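Local structure of guanosine 5'-monophosphate Reductase (Trypanosoma brucei brucei, 6LK4) at residues Arg103-His108 with Leu130-Cys135; Ile47-Ser52 with Val64-Glu69; Arg190-Pro195 with Val207-Val212. The protein probably catalyses the NADPH-dependent deamination of GMP to IMP and binds guanine nucleotides, GTP among them, through its CBS domains. All coordinates share one frame; numbering follows the deposited sequence.

Contact 1. Residues Arg103-His108 with Leu130-Cys135; sequences RIILPH and LLVVNC. With GTP (guanosine-5'-triphosphate), chain B.
Three backbone hydrogen bonds join Arg103-Ile105 to Leu131-Val133 as parallel strands. Leu131 N donates to Arg103 O at 3.1 Å; Leu131 O receives Ile105 N at 2.9 Å; and Val133 N reaches Ile105 O at 3.1 Å.

Apolar contacts divide between the two faces of the sheet. On one, Ile104 crosses Val133 at about a right angle, CD1 meeting CG2 of Val133 at 3.6 Å. On the other, Ile105 is split: its CG1 branch, anti to the backbone N (chi1 -160°), sends CD1 to within 3.9 Å of Leu130 CD1, while CG2 lies alongside Val132 CG2. Pro107 continues that row over Val132 CG1, and helix 159-162 packs on Ile105 and Val132.

The polar bond to the base comes from the backbone: Arg103 N donates to GTP O6 at 2.9 Å. Arg103 CG packs beside GTP O6 at 3.3 Å, and the rest of the chain leads away from strand 130-133 to a cation-pi contact with Trp120.

This edge of the beta-alpha-beta unit in the CBS domain thus presents a main-chain N-H to the guanine carbonyl, and because Arg103 O is tied to Leu131, the sheet itself fixes the neighbouring peptide.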
loop_
_atom_site.group_PDB
_atom_site.type_symbol
_atom_site.label_atom_id
_atom_site.label_comp_id
_atom_site.label_asym_id
_atom_site.label_seq_id
_atom_site.Cartn_x
_atom_site.Cartn_y
_atom_site.Cartn_z
ATOM N N ARG A 103 9.126 1.974 -58.200
ATOM C CA ARG A 103 8.434 0.693 -58.331
ATOM C C ARG A 103 7.617 0.655 -59.612
ATOM O O ARG A 103 6.921 1.619 -59.950
ATOM C CB ARG A 103 7.535 0.438 -57.131
ATOM C CG ARG A 103 8.257 0.513 -55.798
ATOM C CD ARG A 103 9.467 -0.405 -55.764
ATOM N NE ARG A 103 9.057 -1.790 -55.568
ATOM C CZ ARG A 103 9.876 -2.835 -55.570
ATOM N NH1 ARG A 103 11.180 -2.679 -55.751
ATOM N NH2 ARG A 103 9.378 -4.042 -55.388
ATOM N N ILE A 104 7.714 -0.467 -60.328
ATOM C CA ILE A 104 7.051 -0.659 -61.611
ATOM C C ILE A 104 6.083 -1.845 -61.518
ATOM O O ILE A 104 5.986 -2.525 -60.503
ATOM C CB ILE A 104 8.061 -0.862 -62.752
ATOM C CG1 ILE A 104 8.887 -2.118 -62.488
ATOM C CG2 ILE A 104 8.969 0.340 -62.871
ATOM C CD1 ILE A 104 9.801 -2.478 -63.615
ATOM N N ILE A 105 5.346 -2.071 -62.605
ATOM C CA ILE A 105 4.445 -3.215 -62.715
ATOM C C ILE A 105 4.165 -3.433 -64.194
ATOM O O ILE A 105 4.373 -2.541 -65.021
ATOM C CB ILE A 105 3.136 -2.996 -61.911
ATOM C CG1 ILE A 105 2.452 -4.338 -61.630
ATOM C CG2 ILE A 105 2.202 -2.007 -62.629
ATOM C CD1 ILE A 105 1.195 -4.225 -60.832
ATOM N N LEU A 106 3.690 -4.602 -64.528
ATOM C CA LEU A 106 3.520 -4.868 -65.952
ATOM C C LEU A 106 2.050 -4.842 -66.348
ATOM O O LEU A 106 1.179 -5.158 -65.536
ATOM C CB LEU A 106 4.124 -6.220 -66.308
ATOM C CG LEU A 106 5.600 -6.207 -65.958
ATOM C CD1 LEU A 106 6.156 -7.625 -66.015
ATOM C CD2 LEU A 106 6.335 -5.229 -66.881
ATOM N N PRO A 107 1.749 -4.482 -67.597
ATOM C CA PRO A 107 0.346 -4.201 -67.958
ATOM C C PRO A 107 -0.598 -5.386 -67.835
ATOM O O PRO A 107 -1.798 -5.177 -67.597
ATOM C CB PRO A 107 0.450 -3.705 -69.409
ATOM C CG PRO A 107 1.790 -4.136 -69.893
ATOM C CD PRO A 107 2.679 -4.165 -68.691
ATOM N N HIS A 108 -0.107 -6.619 -67.974
ATOM C CA HIS A 108 -0.953 -7.801 -67.848
ATOM C C HIS A 108 -0.957 -8.389 -66.441
ATOM O O HIS A 108 -1.367 -9.537 -66.267
ATOM C CB HIS A 108 -0.533 -8.869 -68.857
ATOM C CG HIS A 108 -0.737 -8.453 -70.280
ATOM N ND1 HIS A 108 -1.930 -7.936 -70.740
ATOM C CD2 HIS A 108 0.110 -8.447 -71.336
ATOM C CE1 HIS A 108 -1.813 -7.639 -72.022
ATOM N NE2 HIS A 108 -0.585 -7.939 -72.407
ATOM N N LEU A 130 2.361 2.999 -58.903
ATOM C CA LEU A 130 3.195 2.068 -59.636
ATOM C C LEU A 130 3.263 2.541 -61.074
ATOM O O LEU A 130 2.242 2.950 -61.651
ATOM C CB LEU A 130 2.647 0.641 -59.592
ATOM C CG LEU A 130 2.583 -0.005 -58.214
ATOM C CD1 LEU A 130 1.870 -1.334 -58.311
ATOM C CD2 LEU A 130 3.983 -0.178 -57.635
ATOM N N LEU A 131 4.466 2.519 -61.640
ATOM C CA LEU A 131 4.629 2.879 -63.036
ATOM C C LEU A 131 4.519 1.615 -63.876
ATOM O O LEU A 131 5.200 0.621 -63.612
ATOM C CB LEU A 131 5.955 3.605 -63.257
ATOM C CG LEU A 131 5.852 4.926 -62.494
ATOM C CD1 LEU A 131 7.205 5.527 -62.236
ATOM C CD2 LEU A 131 4.933 5.908 -63.218
ATOM N N VAL A 132 3.621 1.644 -64.852
ATOM C CA VAL A 132 3.383 0.499 -65.718
ATOM C C VAL A 132 4.349 0.603 -66.887
ATOM O O VAL A 132 4.303 1.571 -67.655
ATOM C CB VAL A 132 1.922 0.453 -66.196
ATOM C CG1 VAL A 132 1.597 -0.918 -66.746
ATOM C CG2 VAL A 132 0.987 0.800 -65.053
ATOM N N VAL A 133 5.244 -0.373 -67.006
ATOM C CA VAL A 133 6.246 -0.372 -68.058
ATOM C C VAL A 133 6.127 -1.678 -68.823
ATOM O O VAL A 133 5.449 -2.611 -68.395
ATOM C CB VAL A 133 7.678 -0.169 -67.514
ATOM C CG1 VAL A 133 7.782 1.169 -66.816
ATOM C CG2 VAL A 133 8.051 -1.293 -66.576
ATOM N N ASN A 134 6.805 -1.737 -69.975
ATOM C CA ASN A 134 6.628 -2.874 -70.879
ATOM C C ASN A 134 7.285 -4.138 -70.337
ATOM O O ASN A 134 6.714 -5.227 -70.441
ATOM C CB ASN A 134 7.158 -2.540 -72.277
ATOM C CG ASN A 134 8.647 -2.267 -72.303
ATOM O OD1 ASN A 134 9.335 -2.334 -71.281
ATOM N ND2 ASN A 134 9.156 -1.949 -73.485
ATOM N N CYS A 135 8.472 -4.024 -69.751
ATOM C CA CYS A 135 9.117 -5.186 -69.147
ATOM C C CYS A 135 10.182 -4.703 -68.177
ATOM O O CYS A 135 10.589 -3.538 -68.205
ATOM C CB CYS A 135 9.727 -6.122 -70.203
ATOM S SG CYS A 135 11.008 -5.384 -71.225
HETATM O O3B GTP B . 2.038 8.661 -47.345
HETATM P PB GTP B . 2.693 9.738 -48.343
HETATM O O1B GTP B . 3.866 10.431 -47.675
HETATM O O2B GTP B . 1.652 10.748 -48.788
HETATM O O3A GTP B . 3.175 8.816 -49.574
HETATM P PA GTP B . 2.415 8.691 -50.992
HETATM O O1A GTP B . 1.337 9.725 -51.209
HETATM O O2A GTP B . 1.903 7.289 -51.122
HETATM O "O5'" GTP B . 3.578 8.972 -52.067
HETATM C "C5'" GTP B . 4.685 8.115 -52.176
HETATM C "C4'" GTP B . 5.832 8.535 -51.259
HETATM O "O4'" GTP B . 6.671 7.403 -51.138
HETATM C "C3'" GTP B . 6.704 9.661 -51.790
HETATM O "O3'" GTP B . 7.175 10.420 -50.694
HETATM C "C2'" GTP B . 7.871 8.938 -52.424
HETATM O "O2'" GTP B . 9.089 9.646 -52.413
HETATM C "C1'" GTP B . 7.972 7.677 -51.592
HETATM N N9 GTP B . 8.435 6.625 -52.490
HETATM C C8 GTP B . 9.573 5.891 -52.333
HETATM N N7 GTP B . 9.671 5.047 -53.379
HETATM C C5 GTP B . 8.609 5.246 -54.196
HETATM C C6 GTP B . 8.233 4.648 -55.388
HETATM O O6 GTP B . 8.955 3.753 -55.855
HETATM N N1 GTP B . 7.070 5.048 -56.024
HETATM C C2 GTP B . 6.292 6.038 -55.459
HETATM N N2 GTP B . 5.168 6.439 -56.053
HETATM N N3 GTP B . 6.675 6.620 -54.266
HETATM C C4 GTP B . 7.818 6.235 -53.647
#

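Contact 2. Residues Ile47-Ser52 with Val64-Glu69; sequences IPIVAS and VAMARE
Met66 reaches from helix 60-69 to strand 49-51 and carries most of this contact. Its CB leaves the helix toward the strand, and CG, set beside the backbone N and anti to the carbonyl carbon (chi1 -71°), comes to 3.6 Å from the methyl of Ala51. From there the chain bends twice, at chi2 and again at chi3, so that it runs back along the strand instead of straight across it. SD serves as the corner of this fold, and CE finishes over Ile49. There the methyl sits 3.7 Å from Ile49 CG2 and 3.2 Å from Ile49 O, touching side chain and main chain of the same residue, with the two side chains crossing at about a right angle.

About one turn along the helix from Met66, Glu69 gives the second point of touch, to Ile47. Ile47 CD1 rests 3.4 Å from Glu69 O and 3.9 Å from Glu69 CB, an apolar tip against a backbone carbonyl. The carboxylate of Glu69 turns elsewhere and forms a salt bridge with Arg445 of helix 440-457, which also packs on Ile47 through Val444.

Strand and helix run nearly antiparallel, at 171°, with their axes 8.9 Å apart at closest approach. This is the first half of a beta-alpha-beta unit of the TIM barrel: strand 49-51 is hydrogen-bonded between strands 72-75 and 370-373, and Ala51 and Ile49 turn outward to the helix while Val50 faces away from it. The strand leads into Ser52, which binds GMP in another structure of this protein. Between these two segments the helix meets the barrel wall by van der Waals contact alone, the bent thioether chain of Met66 reaching Ala51 with CG and Ile49 with CE.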
loop_
_atom_site.group_PDB
_atom_site.type_symbol
_atom_site.label_atom_id
_atom_site.label_comp_id
_atom_site.label_asym_id
_atom_site.label_seq_id
_atom_site.Cartn_x
_atom_site.Cartn_y
_atom_site.Cartn_z
ATOM N N ILE A 47 18.149 21.140 -35.245
ATOM C CA ILE A 47 17.892 21.003 -33.822
ATOM C C ILE A 47 18.922 20.016 -33.293
ATOM O O ILE A 47 19.283 19.067 -34.001
ATOM C CB ILE A 47 16.454 20.532 -33.551
ATOM C CG1 ILE A 47 16.233 19.139 -34.139
ATOM C CG2 ILE A 47 15.457 21.541 -34.083
ATOM C CD1 ILE A 47 14.968 18.486 -33.655
ATOM N N PRO A 48 19.409 20.184 -32.076
ATOM C CA PRO A 48 20.525 19.349 -31.621
ATOM C C PRO A 48 20.091 18.043 -30.967
ATOM O O PRO A 48 20.633 17.674 -29.921
ATOM C CB PRO A 48 21.252 20.262 -30.624
ATOM C CG PRO A 48 20.257 21.364 -30.255
ATOM C CD PRO A 48 19.012 21.188 -31.080
ATOM N N ILE A 49 19.155 17.310 -31.562
ATOM C CA ILE A 49 18.617 16.107 -30.940
ATOM C C ILE A 49 19.003 14.900 -31.772
ATOM O O ILE A 49 18.759 14.868 -32.982
ATOM C CB ILE A 49 17.094 16.170 -30.772
ATOM C CG1 ILE A 49 16.694 17.492 -30.134
ATOM C CG2 ILE A 49 16.661 15.045 -29.881
ATOM C CD1 ILE A 49 17.302 17.674 -28.800
ATOM N N VAL A 50 19.585 13.901 -31.119
ATOM C CA VAL A 50 19.982 12.658 -31.757
ATOM C C VAL A 50 19.289 11.514 -31.023
ATOM O O VAL A 50 19.336 11.439 -29.790
ATOM C CB VAL A 50 21.511 12.486 -31.739
ATOM C CG1 VAL A 50 21.923 11.248 -32.509
ATOM C CG2 VAL A 50 22.194 13.720 -32.315
ATOM N N ALA A 51 18.624 10.640 -31.771
ATOM C CA ALA A 51 17.997 9.472 -31.172
ATOM C C ALA A 51 19.049 8.394 -30.963
ATOM O O ALA A 51 19.776 8.036 -31.897
ATOM C CB ALA A 51 16.862 8.956 -32.051
ATOM N N SER A 52 19.118 7.866 -29.747
ATOM C CA SER A 52 20.214 6.985 -29.385
ATOM C C SER A 52 20.169 5.685 -30.177
ATOM O O SER A 52 19.095 5.150 -30.482
ATOM C CB SER A 52 20.170 6.675 -27.893
ATOM O OG SER A 52 20.951 5.541 -27.624
ATOM N N VAL A 64 13.468 8.146 -39.297
ATOM C CA VAL A 64 12.688 8.998 -40.184
ATOM C C VAL A 64 12.148 10.203 -39.424
ATOM O O VAL A 64 12.302 11.352 -39.851
ATOM C CB VAL A 64 11.562 8.178 -40.842
ATOM C CG1 VAL A 64 10.531 9.087 -41.493
ATOM C CG2 VAL A 64 12.154 7.174 -41.850
ATOM N N ALA A 65 11.533 9.960 -38.270
ATOM C CA ALA A 65 10.893 11.040 -37.524
ATOM C C ALA A 65 11.909 12.076 -37.057
ATOM O O ALA A 65 11.676 13.286 -37.176
ATOM C CB ALA A 65 10.122 10.460 -36.339
ATOM N N MET A 66 13.047 11.622 -36.538
ATOM C CA MET A 66 14.076 12.550 -36.084
ATOM C C MET A 66 14.536 13.462 -37.213
ATOM O O MET A 66 14.590 14.689 -37.051
ATOM C CB MET A 66 15.254 11.769 -35.509
ATOM C CG MET A 66 14.945 11.107 -34.186
ATOM S SD MET A 66 14.442 12.353 -32.988
ATOM C CE MET A 66 15.823 13.490 -33.131
ATOM N N ALA A 67 14.864 12.878 -38.372
ATOM C CA ALA A 67 15.285 13.683 -39.512
ATOM C C ALA A 67 14.228 14.717 -39.877
ATOM O O ALA A 67 14.554 15.884 -40.133
ATOM C CB ALA A 67 15.590 12.781 -40.710
ATOM N N ARG A 68 12.953 14.308 -39.895
ATOM C CA ARG A 68 11.889 15.239 -40.251
ATOM C C ARG A 68 11.788 16.368 -39.250
ATOM O O ARG A 68 11.458 17.492 -39.623
ATOM C CB ARG A 68 10.550 14.516 -40.347
ATOM C CG ARG A 68 10.426 13.666 -41.572
ATOM C CD ARG A 68 9.036 13.125 -41.763
ATOM N NE ARG A 68 8.939 12.513 -43.085
ATOM C CZ ARG A 68 8.207 11.440 -43.368
ATOM N NH1 ARG A 68 7.490 10.855 -42.415
ATOM N NH2 ARG A 68 8.192 10.955 -44.608
ATOM N N GLU A 69 12.074 16.098 -37.980
ATOM C CA GLU A 69 12.124 17.171 -37.006
ATOM C C GLU A 69 13.344 18.067 -37.178
ATOM O O GLU A 69 13.377 19.150 -36.586
ATOM C CB GLU A 69 12.100 16.594 -35.590
ATOM C CG GLU A 69 10.824 15.852 -35.233
ATOM C CD GLU A 69 9.582 16.708 -35.414
ATOM O OE1 GLU A 69 9.636 17.917 -35.103
ATOM O OE2 GLU A 69 8.551 16.179 -35.885
#

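Contact 3. Residues Arg190-Pro195 with Val207-Val212; sequences RTANVP and VTLSDV. With GTP (guanosine-5'-triphosphate), chain B.
Asn193-Val194 and Val207-Thr208 pair as antiparallel strands of a hairpin, Val194 and Val207 forming the hydrogen-bonded pair (Val194 N to Val207 O 2.8 Å, Val207 N to Val194 O 2.9 Å) and Asn193 and Thr208 the non-hydrogen-bonded one. A further bond, Leu209 N to Ala192 O at 2.8 Å, carries the pairing onto the first residue of helix 209-216. Beside it Ala192 CB packs on Leu209 CB at 3.8 Å, and Leu152 of the second subunit touches Leu209.

On the Asn193 face, the amide and the threonine lie side by side, Asn193 OD1 resting 3.5 Å from the methyl CG2 of Thr208. A chi1 of 77° points Thr208 OG1 to the helix, where it acts as the N-cap: it accepts from Asp211 N at 3.0 Å and gives a weak bond to Asp211 OD2, touching both backbone and carboxylate of that residue.

Asp211 in turn offers its carboxylate to the ribose of GTP, OD1 accepting from O3' at 3.0 Å. The sheet positions Thr208, and Thr208 caps the turn that bears Asp211, so the 3'-hydroxyl is bound by a carboxylate anchored at the start of the helix.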
loop_
_atom_site.group_PDB
_atom_site.type_symbol
_atom_site.label_atom_id
_atom_site.label_comp_id
_atom_site.label_asym_id
_atom_site.label_seq_id
_atom_site.Cartn_x
_atom_site.Cartn_y
_atom_site.Cartn_z
ATOM N N ARG A 190 -2.089 19.572 -63.492
ATOM C CA ARG A 190 -2.959 19.086 -62.411
ATOM C C ARG A 190 -2.622 17.652 -61.964
ATOM O O ARG A 190 -3.453 16.971 -61.352
ATOM C CB ARG A 190 -4.432 19.184 -62.809
ATOM C CG ARG A 190 -4.916 20.609 -63.068
ATOM C CD ARG A 190 -6.166 20.930 -62.233
ATOM N NE ARG A 190 -7.021 21.945 -62.851
ATOM C CZ ARG A 190 -6.660 23.211 -63.074
ATOM N NH1 ARG A 190 -5.442 23.637 -62.737
ATOM N NH2 ARG A 190 -7.522 24.063 -63.635
ATOM N N THR A 191 -1.405 17.185 -62.221
ATOM C CA THR A 191 -0.994 15.827 -61.909
ATOM C C THR A 191 -0.224 15.777 -60.591
ATOM O O THR A 191 0.245 16.792 -60.068
ATOM C CB THR A 191 -0.143 15.265 -63.048
ATOM O OG1 THR A 191 0.376 13.982 -62.681
ATOM C CG2 THR A 191 1.013 16.208 -63.344
ATOM N N ALA A 192 -0.093 14.565 -60.057
ATOM C CA ALA A 192 0.618 14.351 -58.810
ATOM C C ALA A 192 1.837 13.463 -58.966
ATOM O O ALA A 192 2.519 13.195 -57.969
ATOM C CB ALA A 192 -0.311 13.744 -57.759
ATOM N N ASN A 193 2.126 12.994 -60.176
ATOM C CA ASN A 193 3.325 12.217 -60.443
ATOM C C ASN A 193 3.873 12.610 -61.804
ATOM O O ASN A 193 3.136 12.606 -62.790
ATOM C CB ASN A 193 3.050 10.714 -60.413
ATOM C CG ASN A 193 2.711 10.210 -59.021
ATOM O OD1 ASN A 193 3.595 9.991 -58.176
ATOM N ND2 ASN A 193 1.423 10.003 -58.781
ATOM N N VAL A 194 5.154 12.962 -61.847
ATOM C CA VAL A 194 5.855 13.258 -63.089
ATOM C C VAL A 194 7.009 12.277 -63.224
ATOM O O VAL A 194 8.004 12.382 -62.491
ATOM C CB VAL A 194 6.370 14.706 -63.126
ATOM C CG1 VAL A 194 7.232 14.909 -64.360
ATOM C CG2 VAL A 194 5.218 15.672 -63.112
ATOM N N PRO A 195 6.919 11.311 -64.127
ATOM C CA PRO A 195 8.082 10.468 -64.420
ATOM C C PRO A 195 9.106 11.212 -65.254
ATOM O O PRO A 195 8.776 12.094 -66.053
ATOM C CB PRO A 195 7.488 9.300 -65.213
ATOM C CG PRO A 195 6.017 9.405 -65.031
ATOM C CD PRO A 195 5.712 10.846 -64.813
ATOM N N VAL A 207 9.181 11.848 -59.857
ATOM C CA VAL A 207 8.998 12.949 -58.929
ATOM C C VAL A 207 7.527 12.978 -58.551
ATOM O O VAL A 207 6.664 12.940 -59.432
ATOM C CB VAL A 207 9.455 14.282 -59.538
ATOM C CG1 VAL A 207 9.501 15.370 -58.472
ATOM C CG2 VAL A 207 10.822 14.102 -60.181
ATOM N N THR A 208 7.241 13.007 -57.248
ATOM C CA THR A 208 5.876 12.927 -56.761
ATOM C C THR A 208 5.486 14.247 -56.135
ATOM O O THR A 208 6.313 14.917 -55.522
ATOM C CB THR A 208 5.675 11.809 -55.714
ATOM O OG1 THR A 208 6.195 12.221 -54.438
ATOM C CG2 THR A 208 6.356 10.532 -56.142
ATOM N N LEU A 209 4.199 14.585 -56.264
ATOM C CA LEU A 209 3.675 15.772 -55.604
ATOM C C LEU A 209 3.893 15.689 -54.099
ATOM O O LEU A 209 4.191 16.696 -53.445
ATOM C CB LEU A 209 2.191 15.942 -55.932
ATOM C CG LEU A 209 1.523 17.070 -55.143
ATOM C CD1 LEU A 209 2.026 18.413 -55.627
ATOM C CD2 LEU A 209 0.034 17.009 -55.260
ATOM N N SER A 210 3.781 14.489 -53.538
ATOM C CA SER A 210 4.013 14.310 -52.106
ATOM C C SER A 210 5.395 14.820 -51.691
ATOM O O SER A 210 5.532 15.516 -50.679
ATOM C CB SER A 210 3.839 12.832 -51.747
ATOM O OG SER A 210 4.375 12.526 -50.469
ATOM N N ASP A 211 6.431 14.501 -52.469
ATOM C CA ASP A 211 7.764 14.986 -52.125
ATOM C C ASP A 211 7.890 16.493 -52.340
ATOM O O ASP A 211 8.455 17.197 -51.497
ATOM C CB ASP A 211 8.808 14.242 -52.937
ATOM C CG ASP A 211 8.951 12.806 -52.511
ATOM O OD1 ASP A 211 9.120 12.567 -51.305
ATOM O OD2 ASP A 211 8.902 11.909 -53.378
ATOM N N VAL A 212 7.377 17.003 -53.460
ATOM C CA VAL A 212 7.453 18.435 -53.722
ATOM C C VAL A 212 6.836 19.213 -52.569
ATOM O O VAL A 212 7.368 20.240 -52.126
ATOM C CB VAL A 212 6.765 18.766 -55.058
ATOM C CG1 VAL A 212 6.617 20.264 -55.221
ATOM C CG2 VAL A 212 7.537 18.166 -56.221
HETATM O O3B GTP B . 2.038 8.661 -47.345
HETATM P PB GTP B . 2.693 9.738 -48.343
HETATM O O1B GTP B . 3.866 10.431 -47.675
HETATM O O2B GTP B . 1.652 10.748 -48.788
HETATM O O3A GTP B . 3.175 8.816 -49.574
HETATM P PA GTP B . 2.415 8.691 -50.992
HETATM O O1A GTP B . 1.337 9.725 -51.209
HETATM O O2A GTP B . 1.903 7.289 -51.122
HETATM O "O5'" GTP B . 3.578 8.972 -52.067
HETATM C "C5'" GTP B . 4.685 8.115 -52.176
HETATM C "C4'" GTP B . 5.832 8.535 -51.259
HETATM O "O4'" GTP B . 6.671 7.403 -51.138
HETATM C "C3'" GTP B . 6.704 9.661 -51.790
HETATM O "O3'" GTP B . 7.175 10.420 -50.694
HETATM C "C2'" GTP B . 7.871 8.938 -52.424
HETATM O "O2'" GTP B . 9.089 9.646 -52.413
HETATM C "C1'" GTP B . 7.972 7.677 -51.592
HETATM N N9 GTP B . 8.435 6.625 -52.490
HETATM C C8 GTP B . 9.573 5.891 -52.333
HETATM N N7 GTP B . 9.671 5.047 -53.379
HETATM C C5 GTP B . 8.609 5.246 -54.196
HETATM C C6 GTP B . 8.233 4.648 -55.388
HETATM O O6 GTP B . 8.955 3.753 -55.855
HETATM N N1 GTP B . 7.070 5.048 -56.024
HETATM C C2 GTP B . 6.292 6.038 -55.459
HETATM N N2 GTP B . 5.168 6.439 -56.053
HETATM N N3 GTP B . 6.675 6.620 -54.266
HETATM C C4 GTP B . 7.818 6.235 -53.647
#

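In the fold
From the N terminus, contact 2 comes first: it folds strand 49-51 against helix 60-69, closing a short loop within the catalytic barrel. The chain then leaves the barrel for the CBS pair, where contact 1 closes the longer loop around helix 111-118 and contact 3 closes the hairpin 193-197/203-208. The three follow in series; none nests or crosses. Contacts 1 and 3, with centres about 18 Å apart, meet where Leu131 CD2 lies 4.1 Å from Pro195 CG, and they hold one GTP by opposite ends of its nucleoside, base and ribose. Contact 2 stands apart, about 36 Å from contact 1 and 26 Å from contact 3 between centres.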